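Local coordinates for conserved hypothetical protein (Staphylococcus aureus subsp. aureus, PDB 2AP3) that is of unknown function but belongs to a putative cell-wall binding lipoprotein family and folds as a long bundle of helices, at residues 21-32 with 115-126. Numbering follows the deposited sequence.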
# COMPACT_ATOMS: atom_id res chain seq x y z
N TYR A 21 -6.51 -23.77 0.31
CA TYR A 21 -6.96 -22.38 0.47
C TYR A 21 -5.81 -21.49 0.91
O TYR A 21 -5.53 -20.47 0.27
CB TYR A 21 -8.12 -22.25 1.47
CG TYR A 21 -8.44 -20.80 1.82
CD1 TYR A 21 -9.26 -20.03 1.01
CD2 TYR A 21 -7.90 -20.20 2.96
CE1 TYR A 21 -9.55 -18.70 1.31
CE2 TYR A 21 -8.18 -18.87 3.28
CZ TYR A 21 -9.00 -18.13 2.45
OH TYR A 21 -9.27 -16.80 2.77
N LEU A 22 -5.15 -21.87 2.00
CA LEU A 22 -4.06 -21.07 2.55
C LEU A 22 -2.90 -20.95 1.56
O LEU A 22 -2.17 -19.95 1.58
CB LEU A 22 -3.61 -21.59 3.92
CG LEU A 22 -4.62 -21.40 5.07
CD1 LEU A 22 -4.19 -22.18 6.32
CD2 LEU A 22 -4.79 -19.93 5.42
N LYS A 23 -2.78 -21.94 0.66
CA LYS A 23 -1.78 -21.92 -0.42
C LYS A 23 -2.09 -20.91 -1.53
O LYS A 23 -1.17 -20.29 -2.08
CB LYS A 23 -1.66 -23.32 -1.05
CG LYS A 23 -0.36 -23.56 -1.84
CD LYS A 23 0.52 -24.58 -1.12
CE LYS A 23 1.86 -24.77 -1.84
NZ LYS A 23 2.38 -26.17 -1.73
N GLN A 24 -3.36 -20.81 -1.90
CA GLN A 24 -3.79 -19.82 -2.89
C GLN A 24 -3.57 -18.42 -2.33
O GLN A 24 -3.10 -17.53 -3.05
CB GLN A 24 -5.24 -20.05 -3.31
CG GLN A 24 -5.41 -21.29 -4.20
CD GLN A 24 -6.81 -21.89 -4.16
OE1 GLN A 24 -7.74 -21.31 -3.60
NE2 GLN A 24 -6.96 -23.06 -4.77
N VAL A 25 -3.87 -18.25 -1.04
CA VAL A 25 -3.67 -16.95 -0.36
C VAL A 25 -2.19 -16.58 -0.25
O VAL A 25 -1.83 -15.41 -0.37
CB VAL A 25 -4.37 -16.92 1.04
CG1 VAL A 25 -4.04 -15.63 1.78
CG2 VAL A 25 -5.89 -17.06 0.88
N ASP A 26 -1.34 -17.58 -0.04
CA ASP A 26 0.10 -17.32 0.07
C ASP A 26 0.78 -17.09 -1.28
O ASP A 26 1.75 -16.32 -1.36
CB ASP A 26 0.81 -18.38 0.90
CG ASP A 26 0.90 -18.01 2.38
OD1 ASP A 26 1.20 -18.91 3.20
OD2 ASP A 26 0.66 -16.82 2.73
N LYS A 27 0.27 -17.73 -2.34
CA LYS A 27 0.78 -17.51 -3.70
C LYS A 27 0.51 -16.06 -4.10
O LYS A 27 1.37 -15.39 -4.67
CB LYS A 27 0.10 -18.46 -4.70
CG LYS A 27 0.60 -18.33 -6.14
CD LYS A 27 1.88 -19.13 -6.35
CE LYS A 27 2.58 -18.74 -7.64
NZ LYS A 27 3.40 -17.50 -7.47
N ILE A 28 -0.69 -15.60 -3.80
CA ILE A 28 -1.07 -14.22 -4.06
C ILE A 28 -0.18 -13.25 -3.26
O ILE A 28 0.25 -12.22 -3.78
CB ILE A 28 -2.57 -14.00 -3.74
CG1 ILE A 28 -3.42 -14.74 -4.78
CG2 ILE A 28 -2.92 -12.53 -3.78
CD1 ILE A 28 -4.88 -14.89 -4.39
N LYS A 29 0.13 -13.61 -2.01
CA LYS A 29 0.95 -12.75 -1.17
C LYS A 29 2.38 -12.70 -1.69
O LYS A 29 3.01 -11.64 -1.69
CB LYS A 29 0.90 -13.22 0.29
CG LYS A 29 1.40 -12.19 1.30
CD LYS A 29 1.20 -12.68 2.72
CE LYS A 29 2.10 -11.95 3.70
NZ LYS A 29 3.54 -12.19 3.39
N ASP A 30 2.88 -13.85 -2.15
CA ASP A 30 4.19 -13.95 -2.80
C ASP A 30 4.30 -13.02 -4.00
O ASP A 30 5.29 -12.30 -4.14
CB ASP A 30 4.48 -15.39 -3.26
CG ASP A 30 4.66 -16.36 -2.10
OD1 ASP A 30 4.83 -15.90 -0.95
OD2 ASP A 30 4.62 -17.59 -2.34
N ASP A 31 3.27 -13.03 -4.85
CA ASP A 31 3.24 -12.26 -6.08
C ASP A 31 3.18 -10.73 -5.86
O ASP A 31 3.26 -9.95 -6.82
CB ASP A 31 2.08 -12.73 -6.98
CG ASP A 31 2.26 -14.17 -7.49
OD1 ASP A 31 1.32 -14.70 -8.13
OD2 ASP A 31 3.34 -14.77 -7.27
N GLU A 32 3.01 -10.33 -4.59
CA GLU A 32 3.05 -8.91 -4.19
C GLU A 32 4.46 -8.44 -3.82
O GLU A 32 4.63 -7.30 -3.39
CB GLU A 32 2.10 -8.65 -3.01
CG GLU A 32 0.63 -8.72 -3.36
CD GLU A 32 -0.29 -8.58 -2.15
OE1 GLU A 32 0.17 -8.24 -1.04
OE2 GLU A 32 -1.49 -8.79 -2.31
N VAL A 115 -12.93 -19.43 8.01
CA VAL A 115 -12.46 -19.17 6.64
C VAL A 115 -13.14 -17.95 6.03
O VAL A 115 -12.48 -17.09 5.45
CB VAL A 115 -12.60 -20.43 5.74
CG1 VAL A 115 -12.40 -20.09 4.24
CG2 VAL A 115 -11.63 -21.50 6.19
N LYS A 116 -14.47 -17.88 6.18
CA LYS A 116 -15.23 -16.74 5.70
C LYS A 116 -14.73 -15.45 6.36
O LYS A 116 -14.68 -14.41 5.72
CB LYS A 116 -16.73 -16.94 5.95
CG LYS A 116 -17.33 -18.02 5.06
CD LYS A 116 -18.85 -18.08 5.13
CE LYS A 116 -19.39 -19.11 4.13
NZ LYS A 116 -20.85 -19.37 4.27
N GLN A 117 -14.31 -15.56 7.62
CA GLN A 117 -13.79 -14.42 8.37
C GLN A 117 -12.42 -13.97 7.83
O GLN A 117 -12.17 -12.77 7.70
CB GLN A 117 -13.74 -14.72 9.88
CG GLN A 117 -13.02 -13.68 10.75
CD GLN A 117 -13.67 -12.31 10.74
OE1 GLN A 117 -14.83 -12.16 10.34
NE2 GLN A 117 -12.92 -11.30 11.19
N LEU A 118 -11.55 -14.93 7.52
CA LEU A 118 -10.28 -14.60 6.87
C LEU A 118 -10.52 -13.90 5.53
O LEU A 118 -9.86 -12.90 5.23
CB LEU A 118 -9.40 -15.84 6.69
CG LEU A 118 -8.08 -15.68 5.93
CD1 LEU A 118 -7.16 -14.59 6.54
CD2 LEU A 118 -7.38 -17.01 5.89
N ASP A 119 -11.46 -14.42 4.74
CA ASP A 119 -11.86 -13.80 3.46
C ASP A 119 -12.38 -12.39 3.63
O ASP A 119 -12.13 -11.52 2.79
CB ASP A 119 -12.95 -14.61 2.76
CG ASP A 119 -12.41 -15.70 1.89
OD1 ASP A 119 -11.20 -15.68 1.57
OD2 ASP A 119 -13.22 -16.59 1.51
N ASP A 120 -13.12 -12.15 4.70
CA ASP A 120 -13.66 -10.83 4.95
C ASP A 120 -12.57 -9.84 5.32
O ASP A 120 -12.67 -8.67 4.96
CB ASP A 120 -14.74 -10.88 6.03
CG ASP A 120 -15.98 -11.60 5.57
OD1 ASP A 120 -16.24 -11.68 4.34
OD2 ASP A 120 -16.73 -12.08 6.44
N VAL A 121 -11.56 -10.30 6.05
CA VAL A 121 -10.44 -9.46 6.44
C VAL A 121 -9.56 -9.17 5.24
O VAL A 121 -9.07 -8.05 5.10
CB VAL A 121 -9.65 -10.06 7.65
CG1 VAL A 121 -8.45 -9.18 8.04
CG2 VAL A 121 -10.59 -10.18 8.84
N LEU A 122 -9.40 -10.16 4.35
CA LEU A 122 -8.68 -9.92 3.10
C LEU A 122 -9.43 -8.91 2.23
O LEU A 122 -8.81 -8.02 1.64
CB LEU A 122 -8.41 -11.24 2.36
CG LEU A 122 -7.31 -12.11 2.98
CD1 LEU A 122 -7.45 -13.58 2.56
CD2 LEU A 122 -5.92 -11.61 2.60
N LYS A 123 -10.76 -9.02 2.17
CA LYS A 123 -11.59 -7.99 1.53
C LYS A 123 -11.35 -6.60 2.13
O LYS A 123 -11.20 -5.62 1.41
CB LYS A 123 -13.09 -8.36 1.59
CG LYS A 123 -13.47 -9.42 0.59
CD LYS A 123 -14.68 -10.26 1.02
CE LYS A 123 -14.83 -11.45 0.09
NZ LYS A 123 -15.93 -12.38 0.46
N GLU A 124 -11.27 -6.53 3.46
CA GLU A 124 -11.02 -5.25 4.13
C GLU A 124 -9.62 -4.72 3.77
O GLU A 124 -9.42 -3.49 3.65
CB GLU A 124 -11.19 -5.38 5.65
CG GLU A 124 -11.27 -4.04 6.38
CD GLU A 124 -12.10 -3.01 5.61
OE1 GLU A 124 -13.33 -3.20 5.48
OE2 GLU A 124 -11.53 -2.01 5.13
N LYS A 125 -8.66 -5.64 3.60
CA LYS A 125 -7.29 -5.27 3.21
C LYS A 125 -7.31 -4.50 1.89
O LYS A 125 -6.73 -3.41 1.78
CB LYS A 125 -6.39 -6.51 3.05
CG LYS A 125 -4.99 -6.20 2.46
CD LYS A 125 -4.21 -7.47 2.05
CE LYS A 125 -2.98 -7.16 1.18
NZ LYS A 125 -2.15 -8.38 0.87
N TYR A 126 -7.97 -5.06 0.89
CA TYR A 126 -8.03 -4.43 -0.42
C TYR A 126 -8.73 -3.09 -0.39
O TYR A 126 -8.32 -2.15 -1.07
CB TYR A 126 -8.62 -5.38 -1.46
CG TYR A 126 -7.80 -6.63 -1.62
CD1 TYR A 126 -6.43 -6.56 -1.91
CD2 TYR A 126 -8.39 -7.90 -1.51
CE1 TYR A 126 -5.67 -7.72 -2.06
CE2 TYR A 126 -7.63 -9.06 -1.67
CZ TYR A 126 -6.28 -8.96 -1.94
OH TYR A 126 -5.53 -10.10 -2.10
O HOH W 1 -3.27 -10.33 -0.98
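Y21 reaches across to the helix carrying V115, L118, D119 and L122 and seats itself among those four residues as a knob in a hole. Its CB already points across, and CG stands anti to the backbone N (chi1 170°), which carries the ring out toward the other helix. Over the ring centre lies V115 CG1, a CH-pi contact 4.3 Å from the centroid; the opposite face is backed near its rim by V25 CG2 from the next turn of its own helix. Along the edge, CE2 meets L118 CD2 closely, at 3.3 Å, while CE1 lies beside D119 OD1, which is near the ring plane. At the tip, OH donates a short hydrogen bond of 2.5 Å to D119 OD1, reaching the oxygen from above the carboxylate plane (53° out of it), and the same OH also touches L122 CD1 at 3.7 Å. That methyl meets V25 CG1 as well, the two side chains tip to tip.

Farther along, the extended chains of E32 and K125 come from opposite directions: K125 NZ lies 3.0 Å from E32 OE1, on its syn lone pair, in a salt bridge, with a weak bond to E32 OE2. One water ties E32 OE2, K125 NZ and Y126 OH together, and S92 OG of helix 61-96 hydrogen-bonds with both E32 OE2 and Y126 OH.

Segments 21-30 and 115-126 run nearly parallel (14°), their axes no closer than 12.5 Å, so Y21 and the E32-K125 pair reach across, with leucine and valine methyls meeting between them. Helix 61-96 meets I28, D119 and Y126, and helix 157-195 meets V25, L118 and K125, completing the four-helix packing here.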